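PDB 4M70: Rx protein from Solanum tuberosum, which probably confers disease resistance as an NB-LRR immune receptor that recognises a pathogen avirulence protein indirectly and triggers the hypersensitive response, represented here by its N-terminal coiled-coil domain. Local coordinates for residues 24-38 / 96-108. Numbering follows the deposited sequence.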
# COMPACT_ATOMS: atom_id res chain seq x y z
N THR A 24 -6.48 -3.95 -14.37
CA THR A 24 -6.86 -2.55 -14.46
C THR A 24 -5.98 -1.76 -15.42
O THR A 24 -6.41 -0.76 -15.98
CB THR A 24 -6.78 -1.87 -13.07
OG1 THR A 24 -5.41 -1.79 -12.65
CG2 THR A 24 -7.58 -2.66 -12.04
N GLY A 25 -4.74 -2.20 -15.59
CA GLY A 25 -3.83 -1.48 -16.46
C GLY A 25 -3.16 -0.33 -15.74
O GLY A 25 -2.33 0.37 -16.31
N CYS A 26 -3.51 -0.15 -14.47
CA CYS A 26 -2.96 0.93 -13.66
C CYS A 26 -1.46 0.81 -13.52
O CYS A 26 -0.89 -0.29 -13.56
CB CYS A 26 -3.59 0.94 -12.26
SG CYS A 26 -5.34 1.36 -12.18
N ASP A 27 -0.81 1.96 -13.35
CA ASP A 27 0.63 2.01 -13.19
C ASP A 27 0.95 1.84 -11.72
O ASP A 27 1.03 2.81 -10.98
CB ASP A 27 1.18 3.34 -13.71
CG ASP A 27 2.69 3.43 -13.61
OD1 ASP A 27 3.36 2.38 -13.71
OD2 ASP A 27 3.19 4.55 -13.40
N LEU A 28 1.11 0.59 -11.30
CA LEU A 28 1.35 0.29 -9.90
C LEU A 28 2.76 -0.26 -9.69
O LEU A 28 3.15 -0.57 -8.56
CB LEU A 28 0.31 -0.72 -9.41
CG LEU A 28 -1.15 -0.32 -9.67
CD1 LEU A 28 -2.14 -1.39 -9.21
CD2 LEU A 28 -1.46 1.01 -9.01
N GLN A 29 3.52 -0.39 -10.77
CA GLN A 29 4.88 -0.92 -10.69
C GLN A 29 5.81 -0.20 -9.70
O GLN A 29 6.65 -0.84 -9.07
CB GLN A 29 5.53 -1.04 -12.08
CG GLN A 29 6.82 -1.87 -12.10
CD GLN A 29 6.61 -3.34 -11.75
OE1 GLN A 29 5.50 -3.86 -11.85
NE2 GLN A 29 7.68 -4.00 -11.33
N PRO A 30 5.69 1.14 -9.56
CA PRO A 30 6.52 1.78 -8.52
C PRO A 30 6.23 1.24 -7.12
O PRO A 30 7.17 1.05 -6.33
CB PRO A 30 6.13 3.26 -8.61
CG PRO A 30 4.85 3.29 -9.41
CD PRO A 30 4.99 2.16 -10.37
N PHE A 31 4.96 1.00 -6.82
CA PHE A 31 4.58 0.41 -5.54
C PHE A 31 5.21 -0.96 -5.39
O PHE A 31 5.76 -1.30 -4.34
CB PHE A 31 3.06 0.28 -5.41
CG PHE A 31 2.32 1.59 -5.39
CD1 PHE A 31 1.51 1.95 -6.45
CD2 PHE A 31 2.44 2.45 -4.31
CE1 PHE A 31 0.81 3.15 -6.42
CE2 PHE A 31 1.75 3.64 -4.28
CZ PHE A 31 0.94 4.00 -5.34
N TYR A 32 5.13 -1.75 -6.46
CA TYR A 32 5.69 -3.09 -6.50
C TYR A 32 7.19 -3.05 -6.19
O TYR A 32 7.68 -3.82 -5.37
CB TYR A 32 5.42 -3.71 -7.87
CG TYR A 32 5.82 -5.16 -8.02
CD1 TYR A 32 7.06 -5.51 -8.52
CD2 TYR A 32 4.93 -6.17 -7.68
CE1 TYR A 32 7.42 -6.84 -8.66
CE2 TYR A 32 5.28 -7.50 -7.82
CZ TYR A 32 6.53 -7.83 -8.31
OH TYR A 32 6.88 -9.15 -8.45
N GLU A 33 7.91 -2.15 -6.85
CA GLU A 33 9.36 -2.03 -6.68
C GLU A 33 9.74 -1.58 -5.27
O GLU A 33 10.69 -2.09 -4.67
CB GLU A 33 9.95 -1.06 -7.70
CG GLU A 33 9.90 -1.55 -9.15
CD GLU A 33 10.81 -2.75 -9.39
OE1 GLU A 33 11.79 -2.92 -8.63
OE2 GLU A 33 10.56 -3.50 -10.35
N LYS A 34 8.98 -0.62 -4.74
CA LYS A 34 9.23 -0.15 -3.38
C LYS A 34 8.99 -1.26 -2.37
O LYS A 34 9.76 -1.43 -1.41
CB LYS A 34 8.34 1.06 -3.07
CG LYS A 34 8.63 1.74 -1.76
CD LYS A 34 7.68 2.91 -1.53
CE LYS A 34 7.80 3.97 -2.62
NZ LYS A 34 6.86 5.11 -2.41
N LEU A 35 7.96 -2.05 -2.62
CA LEU A 35 7.63 -3.18 -1.76
C LEU A 35 8.70 -4.26 -1.79
O LEU A 35 9.11 -4.76 -0.74
CB LEU A 35 6.31 -3.81 -2.20
CG LEU A 35 5.03 -3.35 -1.51
CD1 LEU A 35 3.86 -4.13 -2.05
CD2 LEU A 35 5.17 -3.58 -0.02
N LYS A 36 9.14 -4.59 -3.00
CA LYS A 36 10.19 -5.58 -3.20
C LYS A 36 11.45 -5.15 -2.48
O LYS A 36 12.10 -5.96 -1.82
CB LYS A 36 10.45 -5.75 -4.70
CG LYS A 36 11.36 -6.92 -5.06
CD LYS A 36 11.38 -7.13 -6.57
CE LYS A 36 12.30 -8.27 -6.96
NZ LYS A 36 12.22 -8.55 -8.43
N SER A 37 11.81 -3.88 -2.64
CA SER A 37 13.00 -3.34 -1.99
C SER A 37 12.91 -3.40 -0.46
O SER A 37 13.87 -3.81 0.22
CB SER A 37 13.22 -1.90 -2.45
OG SER A 37 14.39 -1.35 -1.86
N LEU A 38 11.74 -3.04 0.08
CA LEU A 38 11.55 -3.09 1.53
C LEU A 38 11.62 -4.54 2.03
O LEU A 38 12.16 -4.81 3.11
CB LEU A 38 10.22 -2.45 1.91
CG LEU A 38 10.13 -0.93 1.76
CD1 LEU A 38 8.69 -0.44 1.80
CD2 LEU A 38 10.97 -0.23 2.83
N ILE A 96 -7.37 2.68 -5.32
CA ILE A 96 -6.20 1.79 -5.35
C ILE A 96 -4.89 2.54 -5.06
O ILE A 96 -4.09 2.09 -4.22
CB ILE A 96 -6.07 1.05 -6.70
CG1 ILE A 96 -7.24 0.09 -6.90
CG2 ILE A 96 -4.77 0.26 -6.78
CD1 ILE A 96 -7.27 -0.55 -8.27
N PHE A 97 -4.69 3.66 -5.74
CA PHE A 97 -3.47 4.46 -5.56
C PHE A 97 -3.32 4.92 -4.11
O PHE A 97 -2.26 4.77 -3.50
CB PHE A 97 -3.48 5.69 -6.46
CG PHE A 97 -3.35 5.38 -7.91
CD1 PHE A 97 -2.18 4.83 -8.42
CD2 PHE A 97 -4.37 5.72 -8.78
CE1 PHE A 97 -2.07 4.56 -9.78
CE2 PHE A 97 -4.26 5.47 -10.14
CZ PHE A 97 -3.11 4.89 -10.64
N PHE A 98 -4.41 5.45 -3.57
CA PHE A 98 -4.42 6.00 -2.23
C PHE A 98 -4.12 4.94 -1.18
O PHE A 98 -3.30 5.15 -0.28
CB PHE A 98 -5.77 6.67 -1.94
CG PHE A 98 -5.87 7.28 -0.57
CD1 PHE A 98 -6.46 6.58 0.47
CD2 PHE A 98 -5.37 8.55 -0.33
CE1 PHE A 98 -6.55 7.14 1.73
CE2 PHE A 98 -5.47 9.12 0.93
CZ PHE A 98 -6.06 8.41 1.96
N VAL A 99 -4.78 3.79 -1.31
CA VAL A 99 -4.56 2.72 -0.34
C VAL A 99 -3.12 2.20 -0.43
O VAL A 99 -2.49 1.95 0.60
CB VAL A 99 -5.60 1.57 -0.46
CG1 VAL A 99 -5.43 0.79 -1.75
CG2 VAL A 99 -5.49 0.64 0.73
N LEU A 100 -2.60 2.08 -1.65
CA LEU A 100 -1.23 1.58 -1.80
C LEU A 100 -0.18 2.54 -1.23
O LEU A 100 0.79 2.10 -0.63
CB LEU A 100 -0.93 1.23 -3.25
CG LEU A 100 -1.55 -0.09 -3.70
CD1 LEU A 100 -1.27 -0.36 -5.17
CD2 LEU A 100 -1.01 -1.21 -2.82
N GLU A 101 -0.38 3.84 -1.43
CA GLU A 101 0.52 4.82 -0.82
C GLU A 101 0.43 4.82 0.72
O GLU A 101 1.46 4.90 1.40
CB GLU A 101 0.31 6.21 -1.42
CG GLU A 101 1.31 7.24 -0.92
CD GLU A 101 2.75 6.97 -1.32
OE1 GLU A 101 3.00 6.19 -2.26
OE2 GLU A 101 3.64 7.53 -0.64
N GLN A 102 -0.79 4.76 1.27
CA GLN A 102 -0.95 4.69 2.73
C GLN A 102 -0.22 3.46 3.29
O GLN A 102 0.53 3.54 4.28
CB GLN A 102 -2.42 4.63 3.12
CG GLN A 102 -3.23 5.89 2.82
CD GLN A 102 -3.24 6.87 3.99
OE1 GLN A 102 -2.41 7.77 4.07
NE2 GLN A 102 -4.19 6.68 4.90
N ALA A 103 -0.45 2.33 2.63
CA ALA A 103 0.15 1.06 3.02
C ALA A 103 1.66 1.14 2.97
O ALA A 103 2.35 0.70 3.89
CB ALA A 103 -0.36 -0.05 2.12
N LEU A 104 2.19 1.68 1.87
CA LEU A 104 3.63 1.80 1.72
C LEU A 104 4.26 2.74 2.74
O LEU A 104 5.39 2.50 3.18
CB LEU A 104 4.01 2.22 0.30
CG LEU A 104 3.82 1.09 -0.71
CD1 LEU A 104 4.61 1.33 -1.98
CD2 LEU A 104 4.21 -0.22 -0.08
N GLU A 105 3.55 3.80 3.12
CA GLU A 105 4.05 4.68 4.17
C GLU A 105 4.14 3.91 5.49
O GLU A 105 5.17 3.97 6.19
CB GLU A 105 3.18 5.93 4.31
CG GLU A 105 3.71 6.95 5.30
CD GLU A 105 4.97 7.64 4.82
OE1 GLU A 105 5.02 8.05 3.63
OE2 GLU A 105 5.92 7.78 5.62
N CYS A 106 3.08 3.17 5.81
CA CYS A 106 3.09 2.37 7.04
C CYS A 106 4.20 1.32 7.07
O CYS A 106 4.95 1.22 8.05
CB CYS A 106 1.73 1.70 7.26
SG CYS A 106 0.44 2.84 7.76
N ILE A 107 4.32 0.55 5.99
CA ILE A 107 5.34 -0.50 5.90
C ILE A 107 6.75 0.07 5.91
O ILE A 107 7.65 -0.50 6.54
CB ILE A 107 5.11 -1.41 4.67
CG1 ILE A 107 3.79 -2.17 4.81
CG2 ILE A 107 6.25 -2.41 4.51
CD1 ILE A 107 3.47 -3.07 3.63
N ASP A 108 6.96 1.20 5.23
CA ASP A 108 8.26 1.85 5.23
C ASP A 108 8.64 2.26 6.66
O ASP A 108 9.75 1.97 7.13
CB ASP A 108 8.28 3.06 4.30
CG ASP A 108 9.60 3.81 4.32
OD1 ASP A 108 10.59 3.30 3.74
OD2 ASP A 108 9.66 4.90 4.91
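F31 packs as a knob into a hole formed by F97, L100, E101 and L104 where helix 29-38 runs nearly parallel to helix 96-108, their axes 16° apart, in the four-helix bundle of the Rx coiled-coil domain. L100 CB lies over the centre of the F31 ring, 3.7 Å from its centroid, a CH-pi contact. The first torsion of F31 (chi1 -65°) puts CG anti to the carbonyl carbon and lays one face of the ring over L100 CB. Its rim has neighbours as well: L104 CD1 meets CD2 of F31 in the ring plane, and F97 presents CD1 to CE1 of F31 at 4.0 Å, edge against edge.

L104 splits its two methyls between neighbours, CD1 lying between F31 and the aliphatic part of K34, while CD2 packs tightly on L35 CD2 at 3.5 Å. Toward the start of helix 29-38, L28 straddles I96 and F97 with CD1 and CD2 respectively; M21 of helix 4-24 also packs on L28. At the other end L38 places CD1 against I107 CG2 and CD2 near OD1 of D108, whose other oxygen, OD2, forms a salt bridge with K112.

At the polar edge K34, extended until a bend at chi3, brings NZ to 4.0 Å from E101 OE1, too far for a salt bridge, though the opposite charges probably attract. The same OE1 sits 3.5 Å from F31 CE2, at the edge of the ring.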